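Local coordinates for ATP-dependent 6-phosphofructokinase subunit beta (Saccharomyces cerevisiae, PDB 3O8O), which catalyses the ATP-dependent phosphorylation of fructose 6-phosphate to fructose 1,6-bisphosphate, the first committing step of glycolysis, as an allosterically regulated enzyme, at residues Val466-Ala471 with Phe497-Gln502; Met475-Phe480 with Pro511-Pro516; Gly487-Gly492 with Lys681-Ile686. All coordinates share one frame; numbering follows the deposited sequence.

Contact 1 (Val466-Ala471 with Phe497-Gln502)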
ATOM      1  N   VAL B 466       1.344  25.749   5.861  1.00 46.80           N
ATOM      2  CA  VAL B 466       0.394  26.242   6.856  1.00 45.14           C
ATOM      3  C   VAL B 466      -0.331  27.461   6.338  1.00 47.66           C
ATOM      4  O   VAL B 466       0.304  28.385   5.836  1.00 46.21           O
ATOM      5  CB  VAL B 466       1.073  26.652   8.166  1.00 25.83           C
ATOM      6  CG1 VAL B 466       0.008  26.815   9.230  1.00 24.09           C
ATOM      7  CG2 VAL B 466       2.119  25.620   8.591  1.00 23.70           C
ATOM      8  N   THR B 467      -1.655  27.454   6.446  1.00 50.08           N
ATOM      9  CA  THR B 467      -2.454  28.588   6.010  1.00 55.05           C
ATOM     10  C   THR B 467      -2.634  29.583   7.164  1.00 59.81           C
ATOM     11  O   THR B 467      -2.569  29.203   8.344  1.00 60.60           O
ATOM     12  CB  THR B 467      -3.842  28.169   5.543  1.00 48.03           C
ATOM     13  OG1 THR B 467      -4.517  27.485   6.602  1.00 46.40           O
ATOM     14  CG2 THR B 467      -3.746  27.294   4.328  1.00 48.04           C
ATOM     15  N   PRO B 468      -2.884  30.869   6.843  1.00 80.60           N
ATOM     16  CA  PRO B 468      -3.054  31.861   7.901  1.00 80.60           C
ATOM     17  C   PRO B 468      -3.975  31.413   9.015  1.00 80.60           C
ATOM     18  O   PRO B 468      -3.638  31.540  10.186  1.00 80.60           O
ATOM     19  CB  PRO B 468      -3.576  33.076   7.143  1.00 53.97           C
ATOM     20  CG  PRO B 468      -2.840  32.973   5.862  1.00 53.60           C
ATOM     21  CD  PRO B 468      -3.048  31.505   5.526  1.00 53.84           C
ATOM     22  N   GLU B 469      -5.126  30.865   8.657  1.00 62.42           N
ATOM     23  CA  GLU B 469      -6.075  30.434   9.671  1.00 64.60           C
ATOM     24  C   GLU B 469      -5.497  29.373  10.586  1.00 65.30           C
ATOM     25  O   GLU B 469      -5.863  29.278  11.755  1.00 66.18           O
ATOM     26  CB  GLU B 469      -7.347  29.913   9.023  1.00 81.20           C
ATOM     27  CG  GLU B 469      -8.082  30.959   8.228  1.00 81.20           C
ATOM     28  CD  GLU B 469      -9.428  30.469   7.763  1.00 81.20           C
ATOM     29  OE1 GLU B 469     -10.080  31.184   6.959  1.00 81.20           O
ATOM     30  OE2 GLU B 469      -9.827  29.364   8.213  1.00 81.20           O
ATOM     31  N   GLU B 470      -4.582  28.577  10.058  1.00 57.45           N
ATOM     32  CA  GLU B 470      -3.993  27.543  10.866  1.00 57.77           C
ATOM     33  C   GLU B 470      -2.980  28.091  11.835  1.00 57.48           C
ATOM     34  O   GLU B 470      -2.715  27.474  12.858  1.00 57.51           O
ATOM     35  CB  GLU B 470      -3.338  26.499   9.984  1.00 81.18           C
ATOM     36  CG  GLU B 470      -4.324  25.682   9.189  1.00 81.18           C
ATOM     37  CD  GLU B 470      -3.656  24.929   8.056  1.00 81.18           C
ATOM     38  OE1 GLU B 470      -4.346  24.125   7.405  1.00 81.18           O
ATOM     39  OE2 GLU B 470      -2.446  25.144   7.807  1.00 81.18           O
ATOM     40  N   ALA B 471      -2.422  29.254  11.539  1.00 78.55           N
ATOM     41  CA  ALA B 471      -1.412  29.835  12.414  1.00 78.55           C
ATOM     42  C   ALA B 471      -1.953  30.933  13.318  1.00 78.55           C
ATOM     43  O   ALA B 471      -1.178  31.613  13.988  1.00 78.55           O
ATOM     44  CB  ALA B 471      -0.259  30.381  11.576  1.00 51.66           C
ATOM     45  N   PHE B 497      -2.234  30.486  -2.520  1.00 67.88           N
ATOM     46  CA  PHE B 497      -3.420  31.022  -3.177  1.00 66.64           C
ATOM     47  C   PHE B 497      -4.413  31.164  -2.034  1.00 67.50           C
ATOM     48  O   PHE B 497      -4.874  32.254  -1.740  1.00 69.31           O
ATOM     49  CB  PHE B 497      -3.946  30.018  -4.205  1.00 51.33           C
ATOM     50  CG  PHE B 497      -5.138  30.492  -4.998  1.00 50.82           C
ATOM     51  CD1 PHE B 497      -5.010  31.519  -5.925  1.00 50.96           C
ATOM     52  CD2 PHE B 497      -6.357  29.816  -4.921  1.00 50.24           C
ATOM     53  CE1 PHE B 497      -6.074  31.853  -6.775  1.00 50.08           C
ATOM     54  CE2 PHE B 497      -7.426  30.149  -5.774  1.00 49.59           C
ATOM     55  CZ  PHE B 497      -7.280  31.162  -6.700  1.00 49.10           C
ATOM     56  N   GLU B 498      -4.710  30.042  -1.388  1.00 70.36           N
ATOM     57  CA  GLU B 498      -5.630  29.986  -0.266  1.00 69.88           C
ATOM     58  C   GLU B 498      -5.304  31.074   0.743  1.00 70.76           C
ATOM     59  O   GLU B 498      -6.214  31.684   1.319  1.00 71.19           O
ATOM     60  CB  GLU B 498      -5.525  28.628   0.417  1.00 51.52           C
ATOM     61  CG  GLU B 498      -6.399  28.467   1.630  1.00 51.11           C
ATOM     62  CD  GLU B 498      -7.850  28.399   1.247  1.00 51.58           C
ATOM     63  OE1 GLU B 498      -8.127  27.789   0.197  1.00 51.88           O
ATOM     64  OE2 GLU B 498      -8.713  28.933   1.982  1.00 51.00           O
ATOM     65  N   SER B 499      -4.013  31.312   0.976  1.00 60.42           N
ATOM     66  CA  SER B 499      -3.630  32.346   1.921  1.00 61.96           C
ATOM     67  C   SER B 499      -4.246  33.671   1.481  1.00 62.44           C
ATOM     68  O   SER B 499      -5.099  34.237   2.188  1.00 62.65           O
ATOM     69  CB  SER B 499      -2.118  32.471   1.999  1.00 53.74           C
ATOM     70  OG  SER B 499      -1.567  31.339   2.638  1.00 55.08           O
ATOM     71  N   LEU B 500      -3.822  34.154   0.316  1.00 55.21           N
ATOM     72  CA  LEU B 500      -4.342  35.390  -0.246  1.00 54.67           C
ATOM     73  C   LEU B 500      -5.819  35.443   0.052  1.00 55.62           C
ATOM     74  O   LEU B 500      -6.304  36.361   0.711  1.00 55.76           O
ATOM     75  CB  LEU B 500      -4.174  35.405  -1.757  1.00 67.59           C
ATOM     76  CG  LEU B 500      -4.705  36.669  -2.421  1.00 67.31           C
ATOM     77  CD1 LEU B 500      -3.909  37.838  -1.886  1.00 69.34           C
ATOM     78  CD2 LEU B 500      -4.569  36.597  -3.912  1.00 66.55           C
ATOM     79  N   HIS B 501      -6.531  34.436  -0.438  1.00 48.04           N
ATOM     80  CA  HIS B 501      -7.959  34.367  -0.231  1.00 48.86           C
ATOM     81  C   HIS B 501      -8.349  34.564   1.211  1.00 50.20           C
ATOM     82  O   HIS B 501      -9.240  35.343   1.500  1.00 50.66           O
ATOM     83  CB  HIS B 501      -8.500  33.045  -0.721  1.00 59.09           C
ATOM     84  CG  HIS B 501      -9.845  32.725  -0.176  1.00 58.17           C
ATOM     85  ND1 HIS B 501     -10.018  31.980   0.967  1.00 58.04           N
ATOM     86  CD2 HIS B 501     -11.082  33.076  -0.591  1.00 58.00           C
ATOM     87  CE1 HIS B 501     -11.309  31.881   1.233  1.00 57.79           C
ATOM     88  NE2 HIS B 501     -11.976  32.538   0.301  1.00 57.62           N
ATOM     89  N   GLN B 502      -7.695  33.866   2.125  1.00 78.46           N
ATOM     90  CA  GLN B 502      -8.035  34.021   3.530  1.00 80.17           C
ATOM     91  C   GLN B 502      -7.790  35.444   4.038  1.00 81.07           C
ATOM     92  O   GLN B 502      -8.702  36.089   4.583  1.00 81.28           O
ATOM     93  CB  GLN B 502      -7.252  33.012   4.376  1.00 67.72           C
ATOM     94  CG  GLN B 502      -7.768  31.584   4.252  1.00 67.36           C
ATOM     95  CD  GLN B 502      -6.964  30.591   5.073  1.00 68.08           C
ATOM     96  OE1 GLN B 502      -7.228  29.393   5.032  1.00 68.45           O
ATOM     97  NE2 GLN B 502      -5.976  31.080   5.819  1.00 66.97           N
TER

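Contact 2 (Met475-Phe480 with Pro511-Pro516)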
ATOM      1  N   MET B 475      -2.576  36.811  15.631  1.00 69.00           N
ATOM      2  CA  MET B 475      -1.145  37.027  15.719  1.00 69.00           C
ATOM      3  C   MET B 475      -0.591  37.559  14.408  1.00 69.00           C
ATOM      4  O   MET B 475       0.361  38.354  14.392  1.00 69.00           O
ATOM      5  CB  MET B 475      -0.429  35.720  16.066  1.00 81.28           C
ATOM      6  CG  MET B 475      -0.428  35.372  17.537  1.00 81.28           C
ATOM      7  SD  MET B 475       0.434  36.629  18.508  1.00 81.28           S
ATOM      8  CE  MET B 475       2.183  36.169  18.285  1.00 81.28           C
ATOM      9  N   ILE B 476      -1.172  37.110  13.304  1.00 79.07           N
ATOM     10  CA  ILE B 476      -0.705  37.552  12.003  1.00 79.07           C
ATOM     11  C   ILE B 476      -0.978  39.040  11.874  1.00 79.07           C
ATOM     12  O   ILE B 476      -0.047  39.846  11.770  1.00 79.07           O
ATOM     13  CB  ILE B 476      -1.444  36.835  10.847  1.00 81.28           C
ATOM     14  CG1 ILE B 476      -1.428  35.313  11.059  1.00 81.28           C
ATOM     15  CG2 ILE B 476      -0.790  37.214   9.513  1.00 81.28           C
ATOM     16  CD1 ILE B 476      -0.021  34.703  11.053  1.00 69.57           C
ATOM     17  N   ALA B 477      -2.270  39.379  11.887  1.00 81.28           N
ATOM     18  CA  ALA B 477      -2.738  40.753  11.768  1.00 80.97           C
ATOM     19  C   ALA B 477      -1.956  41.644  12.714  1.00 80.46           C
ATOM     20  O   ALA B 477      -1.507  42.730  12.320  1.00 79.68           O
ATOM     21  CB  ALA B 477      -4.229  40.825  12.082  1.00 71.54           C
ATOM     22  N   TYR B 478      -1.792  41.174  13.953  1.00 79.06           N
ATOM     23  CA  TYR B 478      -1.057  41.913  14.969  1.00 79.46           C
ATOM     24  C   TYR B 478       0.306  42.336  14.446  1.00 80.21           C
ATOM     25  O   TYR B 478       0.550  43.521  14.226  1.00 81.25           O
ATOM     26  CB  TYR B 478      -0.872  41.071  16.221  1.00 81.28           C
ATOM     27  CG  TYR B 478       0.034  41.727  17.239  1.00 81.28           C
ATOM     28  CD1 TYR B 478      -0.377  42.868  17.933  1.00 81.28           C
ATOM     29  CD2 TYR B 478       1.315  41.221  17.494  1.00 81.28           C
ATOM     30  CE1 TYR B 478       0.463  43.492  18.857  1.00 81.28           C
ATOM     31  CE2 TYR B 478       2.164  41.833  18.413  1.00 81.28           C
ATOM     32  CZ  TYR B 478       1.734  42.970  19.096  1.00 81.28           C
ATOM     33  OH  TYR B 478       2.569  43.582  20.017  1.00 81.28           O
ATOM     34  N   TYR B 479       1.197  41.371  14.254  1.00 61.39           N
ATOM     35  CA  TYR B 479       2.527  41.672  13.751  1.00 61.36           C
ATOM     36  C   TYR B 479       2.466  42.538  12.508  1.00 61.69           C
ATOM     37  O   TYR B 479       3.303  43.418  12.301  1.00 60.89           O
ATOM     38  CB  TYR B 479       3.262  40.387  13.431  1.00 81.28           C
ATOM     39  CG  TYR B 479       3.775  39.677  14.652  1.00 81.28           C
ATOM     40  CD1 TYR B 479       4.677  40.302  15.509  1.00 81.28           C
ATOM     41  CD2 TYR B 479       3.405  38.365  14.928  1.00 81.28           C
ATOM     42  CE1 TYR B 479       5.208  39.635  16.608  1.00 81.28           C
ATOM     43  CE2 TYR B 479       3.934  37.689  16.021  1.00 81.28           C
ATOM     44  CZ  TYR B 479       4.840  38.330  16.855  1.00 81.28           C
ATOM     45  OH  TYR B 479       5.412  37.656  17.914  1.00 81.28           O
ATOM     46  N   PHE B 480       1.473  42.284  11.672  1.00 81.28           N
ATOM     47  CA  PHE B 480       1.317  43.066  10.454  1.00 81.28           C
ATOM     48  C   PHE B 480       1.246  44.542  10.834  1.00 81.28           C
ATOM     49  O   PHE B 480       2.110  45.350  10.434  1.00 81.28           O
ATOM     50  CB  PHE B 480       0.038  42.644   9.722  1.00 81.16           C
ATOM     51  CG  PHE B 480       0.291  41.888   8.447  1.00 81.16           C
ATOM     52  CD1 PHE B 480       1.360  41.007   8.346  1.00 81.16           C
ATOM     53  CD2 PHE B 480      -0.555  42.048   7.353  1.00 81.16           C
ATOM     54  CE1 PHE B 480       1.584  40.300   7.184  1.00 81.16           C
ATOM     55  CE2 PHE B 480      -0.337  41.337   6.181  1.00 81.16           C
ATOM     56  CZ  PHE B 480       0.735  40.461   6.096  1.00 81.16           C
ATOM     57  N   PRO B 511      -8.349  45.161  10.151  1.00 81.28           N
ATOM     58  CA  PRO B 511      -7.937  46.217   9.219  1.00 81.28           C
ATOM     59  C   PRO B 511      -6.466  46.240   8.772  1.00 81.28           C
ATOM     60  O   PRO B 511      -6.103  47.050   7.912  1.00 81.28           O
ATOM     61  CB  PRO B 511      -8.342  47.487   9.955  1.00 80.26           C
ATOM     62  CG  PRO B 511      -8.096  47.110  11.378  1.00 80.57           C
ATOM     63  CD  PRO B 511      -8.756  45.747  11.440  1.00 81.27           C
ATOM     64  N   ALA B 512      -5.622  45.373   9.339  1.00 81.28           N
ATOM     65  CA  ALA B 512      -4.202  45.333   8.944  1.00 81.28           C
ATOM     66  C   ALA B 512      -4.035  44.717   7.549  1.00 81.28           C
ATOM     67  O   ALA B 512      -3.012  44.904   6.878  1.00 81.28           O
ATOM     68  CB  ALA B 512      -3.382  44.539   9.967  1.00 78.30           C
ATOM     69  N   PHE B 513      -5.061  43.983   7.126  1.00 81.28           N
ATOM     70  CA  PHE B 513      -5.086  43.323   5.830  1.00 81.28           C
ATOM     71  C   PHE B 513      -5.773  44.204   4.798  1.00 81.28           C
ATOM     72  O   PHE B 513      -5.942  43.814   3.645  1.00 81.28           O
ATOM     73  CB  PHE B 513      -5.827  41.988   5.950  1.00 70.36           C
ATOM     74  CG  PHE B 513      -5.246  41.067   6.987  1.00 70.32           C
ATOM     75  CD1 PHE B 513      -3.867  41.012   7.189  1.00 69.66           C
ATOM     76  CD2 PHE B 513      -6.068  40.232   7.738  1.00 70.43           C
ATOM     77  CE1 PHE B 513      -3.312  40.143   8.117  1.00 69.69           C
ATOM     78  CE2 PHE B 513      -5.521  39.353   8.676  1.00 70.43           C
ATOM     79  CZ  PHE B 513      -4.140  39.310   8.863  1.00 69.89           C
ATOM     80  N   ARG B 514      -6.168  45.399   5.227  1.00 81.28           N
ATOM     81  CA  ARG B 514      -6.837  46.339   4.343  1.00 81.28           C
ATOM     82  C   ARG B 514      -5.835  46.946   3.366  1.00 81.28           C
ATOM     83  O   ARG B 514      -6.031  48.060   2.886  1.00 81.28           O
ATOM     84  CB  ARG B 514      -7.510  47.445   5.161  1.00 81.23           C
ATOM     85  CG  ARG B 514      -8.571  46.973   6.165  1.00 81.21           C
ATOM     86  CD  ARG B 514      -9.948  46.759   5.532  1.00 81.13           C
ATOM     87  NE  ARG B 514     -11.029  47.361   6.326  1.00 81.23           N
ATOM     88  CZ  ARG B 514     -11.294  47.082   7.608  1.00 81.23           C
ATOM     89  NH1 ARG B 514     -10.564  46.199   8.282  1.00 81.23           N
ATOM     90  NH2 ARG B 514     -12.294  47.698   8.230  1.00 81.23           N
ATOM     91  N   ILE B 515      -4.764  46.206   3.076  1.00 81.28           N
ATOM     92  CA  ILE B 515      -3.736  46.663   2.139  1.00 81.28           C
ATOM     93  C   ILE B 515      -3.790  45.831   0.855  1.00 81.28           C
ATOM     94  O   ILE B 515      -4.497  44.818   0.798  1.00 81.28           O
ATOM     95  CB  ILE B 515      -2.292  46.566   2.746  1.00 81.24           C
ATOM     96  CG1 ILE B 515      -2.042  45.163   3.305  1.00 81.24           C
ATOM     97  CG2 ILE B 515      -2.105  47.611   3.828  1.00 81.24           C
ATOM     98  CD1 ILE B 515      -0.605  44.929   3.776  1.00 59.80           C
ATOM     99  N   PRO B 516      -3.066  46.267  -0.203  1.00 81.28           N
ATOM    100  CA  PRO B 516      -3.054  45.527  -1.474  1.00 81.28           C
ATOM    101  C   PRO B 516      -2.183  44.286  -1.249  1.00 81.28           C
ATOM    102  O   PRO B 516      -1.159  44.361  -0.546  1.00 81.28           O
ATOM    103  CB  PRO B 516      -2.410  46.516  -2.457  1.00 52.80           C
ATOM    104  CG  PRO B 516      -2.553  47.852  -1.792  1.00 52.72           C
ATOM    105  CD  PRO B 516      -2.305  47.523  -0.339  1.00 52.97           C
TER

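Contact 3 (Gly487-Gly492 with Lys681-Ile686)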
ATOM      1  N   GLY B 487       1.957  46.871   2.017  1.00 81.28           N
ATOM      2  CA  GLY B 487       1.602  45.832   1.062  1.00 81.28           C
ATOM      3  C   GLY B 487       2.298  44.505   1.308  1.00 81.28           C
ATOM      4  O   GLY B 487       3.405  44.446   1.869  1.00 81.28           O
ATOM      5  N   LEU B 488       1.637  43.438   0.869  1.00 68.82           N
ATOM      6  CA  LEU B 488       2.141  42.077   1.021  1.00 67.87           C
ATOM      7  C   LEU B 488       2.360  41.454  -0.344  1.00 68.11           C
ATOM      8  O   LEU B 488       1.596  41.695  -1.265  1.00 68.84           O
ATOM      9  CB  LEU B 488       1.123  41.229   1.786  1.00 55.56           C
ATOM     10  CG  LEU B 488       1.571  39.799   2.095  1.00 54.25           C
ATOM     11  CD1 LEU B 488       2.877  39.847   2.842  1.00 52.80           C
ATOM     12  CD2 LEU B 488       0.491  39.064   2.891  1.00 53.26           C
ATOM     13  N   ILE B 489       3.413  40.666  -0.478  1.00 80.75           N
ATOM     14  CA  ILE B 489       3.687  39.977  -1.736  1.00 80.75           C
ATOM     15  C   ILE B 489       3.893  38.507  -1.404  1.00 80.75           C
ATOM     16  O   ILE B 489       4.909  38.136  -0.827  1.00 80.75           O
ATOM     17  CB  ILE B 489       4.944  40.533  -2.430  1.00 73.86           C
ATOM     18  CG1 ILE B 489       4.578  41.794  -3.208  1.00 73.86           C
ATOM     19  CG2 ILE B 489       5.532  39.497  -3.365  1.00 73.86           C
ATOM     20  CD1 ILE B 489       5.764  42.427  -3.903  1.00 69.42           C
ATOM     21  N   ILE B 490       2.916  37.678  -1.756  1.00 81.21           N
ATOM     22  CA  ILE B 490       3.001  36.251  -1.476  1.00 78.38           C
ATOM     23  C   ILE B 490       3.494  35.395  -2.650  1.00 76.10           C
ATOM     24  O   ILE B 490       2.889  35.381  -3.733  1.00 75.80           O
ATOM     25  CB  ILE B 490       1.650  35.693  -1.057  1.00 63.91           C
ATOM     26  CG1 ILE B 490       1.122  36.426   0.160  1.00 63.91           C
ATOM     27  CG2 ILE B 490       1.793  34.245  -0.710  1.00 63.91           C
ATOM     28  CD1 ILE B 490      -0.268  35.937   0.568  1.00 61.54           C
ATOM     29  N   VAL B 491       4.585  34.670  -2.424  1.00 56.87           N
ATOM     30  CA  VAL B 491       5.135  33.800  -3.456  1.00 54.64           C
ATOM     31  C   VAL B 491       4.946  32.329  -3.082  1.00 52.91           C
ATOM     32  O   VAL B 491       5.476  31.867  -2.077  1.00 52.40           O
ATOM     33  CB  VAL B 491       6.623  34.084  -3.688  1.00 60.22           C
ATOM     34  CG1 VAL B 491       7.190  33.080  -4.664  1.00 59.97           C
ATOM     35  CG2 VAL B 491       6.788  35.482  -4.239  1.00 59.52           C
ATOM     36  N   GLY B 492       4.179  31.603  -3.894  1.00 60.42           N
ATOM     37  CA  GLY B 492       3.926  30.204  -3.611  1.00 60.73           C
ATOM     38  C   GLY B 492       2.912  29.475  -4.485  1.00 59.59           C
ATOM     39  O   GLY B 492       2.530  29.939  -5.543  1.00 58.94           O
ATOM     40  N   LYS B 681       6.604  43.399 -11.415  1.00 75.93           N
ATOM     41  CA  LYS B 681       5.225  43.785 -11.700  1.00 77.29           C
ATOM     42  C   LYS B 681       4.294  43.667 -10.481  1.00 77.70           C
ATOM     43  O   LYS B 681       3.169  44.166 -10.503  1.00 77.75           O
ATOM     44  N   ALA B 682       4.763  43.013  -9.421  1.00 79.90           N
ATOM     45  CA  ALA B 682       3.962  42.855  -8.207  1.00 79.90           C
ATOM     46  C   ALA B 682       4.198  44.078  -7.351  1.00 79.90           C
ATOM     47  O   ALA B 682       3.259  44.644  -6.786  1.00 79.90           O
ATOM     48  CB  ALA B 682       4.359  41.597  -7.440  1.00 39.96           C
ATOM     49  N   VAL B 683       5.462  44.483  -7.241  1.00 81.28           N
ATOM     50  CA  VAL B 683       5.778  45.679  -6.467  1.00 81.28           C
ATOM     51  C   VAL B 683       4.935  46.769  -7.112  1.00 81.28           C
ATOM     52  O   VAL B 683       4.231  47.515  -6.432  1.00 81.28           O
ATOM     53  CB  VAL B 683       7.281  46.045  -6.556  1.00 67.92           C
ATOM     54  CG1 VAL B 683       7.492  47.486  -6.182  1.00 67.94           C
ATOM     55  CG2 VAL B 683       8.083  45.168  -5.608  1.00 67.95           C
ATOM     56  N   GLY B 684       4.988  46.821  -8.438  1.00 71.46           N
ATOM     57  CA  GLY B 684       4.214  47.799  -9.169  1.00 71.46           C
ATOM     58  C   GLY B 684       2.740  47.739  -8.808  1.00 71.46           C
ATOM     59  O   GLY B 684       2.093  48.773  -8.689  1.00 71.46           O
ATOM     60  N   PHE B 685       2.193  46.543  -8.623  1.00 63.95           N
ATOM     61  CA  PHE B 685       0.773  46.426  -8.287  1.00 63.52           C
ATOM     62  C   PHE B 685       0.492  46.980  -6.910  1.00 64.16           C
ATOM     63  O   PHE B 685      -0.575  47.545  -6.650  1.00 63.75           O
ATOM     64  CB  PHE B 685       0.319  44.973  -8.314  1.00 47.57           C
ATOM     65  CG  PHE B 685      -1.115  44.785  -7.902  1.00 46.29           C
ATOM     66  CD1 PHE B 685      -2.153  44.980  -8.823  1.00 46.30           C
ATOM     67  CD2 PHE B 685      -1.431  44.365  -6.614  1.00 45.50           C
ATOM     68  CE1 PHE B 685      -3.485  44.743  -8.472  1.00 46.00           C
ATOM     69  CE2 PHE B 685      -2.759  44.126  -6.244  1.00 45.87           C
ATOM     70  CZ  PHE B 685      -3.790  44.310  -7.171  1.00 45.80           C
ATOM     71  N   ILE B 686       1.454  46.786  -6.018  1.00 81.28           N
ATOM     72  CA  ILE B 686       1.318  47.261  -4.657  1.00 81.28           C
ATOM     73  C   ILE B 686       1.229  48.780  -4.619  1.00 81.28           C
ATOM     74  O   ILE B 686       0.342  49.346  -3.962  1.00 81.28           O
ATOM     75  CB  ILE B 686       2.504  46.788  -3.789  1.00 81.27           C
ATOM     76  CG1 ILE B 686       2.243  45.349  -3.319  1.00 81.27           C
ATOM     77  CG2 ILE B 686       2.713  47.737  -2.600  1.00 81.27           C
ATOM     78  CD1 ILE B 686       1.040  45.195  -2.366  1.00 57.71           C
TER

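Contact 1 (Val466-Ala471 with Phe497-Gln502)
Glu469 and Gln502 lay their flat ends against each other: the carboxylate and the amide stack with planes 23° apart, Glu469 CD sitting 3.6 Å from Gln502 CD. Further back, Glu469 CG meets the same amide carbon, Gln502 CD, at 3.4 Å. The glutamine reaches this far because its chain is extended beyond CG (chi2 179°), which carries the amide off helix 494-504 and into the turn. There it crosses the Thr467 side chain at about a right angle and passes obliquely beside the Pro468 ring. Glu469 also forms a salt bridge through OE1 with Arg505, three residues beyond Gln502. The helix follows strand 487-492 of the central beta sheet in the alpha/beta fold of the regulatory PFK domain, and the turn lies just after Arg465, which binds the activator fructose 2,6-bisphosphate. Beside the amide, Pro468 CD comes over Ser499 OG at 3.2 Å; that hydroxyl is engaged by Trp433 NE1 and Glu495 O. At the far end, Thr467 CG2 touches Glu498 CG at 4.0 Å. Within the turn, Thr467 N donates to Glu470 OE2 over 2.8 Å, meeting the oxygen from above the carboxylate plane.

Contact 2 (Met475-Phe480 with Pro511-Pro516)
Phe480 and Phe513 form an offset edge-to-face (T-shaped) aromatic pair, with centroids 5.3 Å apart and ring planes at 76°. The edge of Phe513 is directed at the face of Phe480, and the nearest carbons are Phe480 CD2 and Phe513 CE1 at 3.4 Å. Phe513 CG lies anti to the carbonyl carbon, beside the backbone N (chi1 -56°), and from there the ring extends to helix 473-483.

Aliphatic packing fills in around the pair. Phe513 CZ lies 3.6 Å from Ala477 CB, reaching the helix where the side chain is short, and Ile476 CG2 touches the same CZ at 4.0 Å, close to the plane of the ring. Ala512 CB rests against Phe480 CB at 3.9 Å, while Ile515 CD1 approaches Phe480 CE2 at 4.3 Å. An alanine in place of Phe513 would probably open a gap between Ala477 and Phe480 and leave the Phe480 ring without its edge-on partner from this loop.

The polar atoms here are backbone oxygens. Ala512 O lies at the edge of the Phe480 ring, 3.8 Å from CD2 of Phe480, and Ala477 O faces Ala512 CB at 3.5 Å. On the loop itself, Arg507 donates to Phe513 O and Ile515 O.

Far from the annotated sites, the contact is hydrophobic core packing of an alpha/beta domain: an outer helix meets the 3-10 turn and loop that lead from helix 494-504 into strand 519-521, the return leg of a beta-alpha-beta crossover.

Contact 3 (Gly487-Gly492 with Lys681-Ile686)
Ile489 and Ile686 are the two main bumps of this interface, one from the strand and one from the helix, and they lie beside each other with Ile489 CG1 4.3 Å from Ile686 CG1. Ile489 CD1 stands off the strand because chi2 is anti (179°), and it enters a shallow hollow on the helix surface. One wall is Ala682, whose CB lies 3.9 Å from Ile489 CD1; the small methyl lets the isoleucine come in over the first turn of the segment. The other wall is Val683, with CG2 4.0 Å from Ile489 CD1.

Ile686 fills the reciprocal hollow. Its chain bends at chi2 (-65°), and CD1 settles over the backbone of the strand, 3.5 Å from Gly487 CA. The next peptide makes the side of this hollow, Leu488 O lying 3.7 Å from Ile686 CD1. Gly487 has no side chain, and a CB there would point toward the helix, where Ile686 CD1 now lies.

The short axes approach to 8.9 Å and run nearly antiparallel, at 152°, which pairs the start of the strand with the later residues of the helical segment.

Strand 487-492 is an inner strand, hydrogen-bonded to strand 395-401 through Ala397 and Val399 and to the chain at Pro516 and Val518 on its other side. Helix 669-688 covers this sheet face together with helix 408-422, whose Met415 touches both Ile489 and Val683.

From the N terminus, the turn 466-471 comes first, and contact 1 closes its loop at 497-502 on helix 494-504. Helix 473-483 starts contact 2 inside that loop, which closes later, at 511-516. Strand 487-492 lies within both loops, but contact 3 closes only at 681-686. Every pair therefore crosses and none nests. The strand joins them: Leu488 CD2 meets Phe480 CZ and Ile490 CD1 packs on Leu500 and Ser499, whereas Ile489 faces helix 669-688. Ile515 CD1 also reaches Gly487 CA. Contacts 1 and 2 thus tie together the layer on one sheet face, and contact 3 the helix on the other, in an alpha-beta-alpha sandwich.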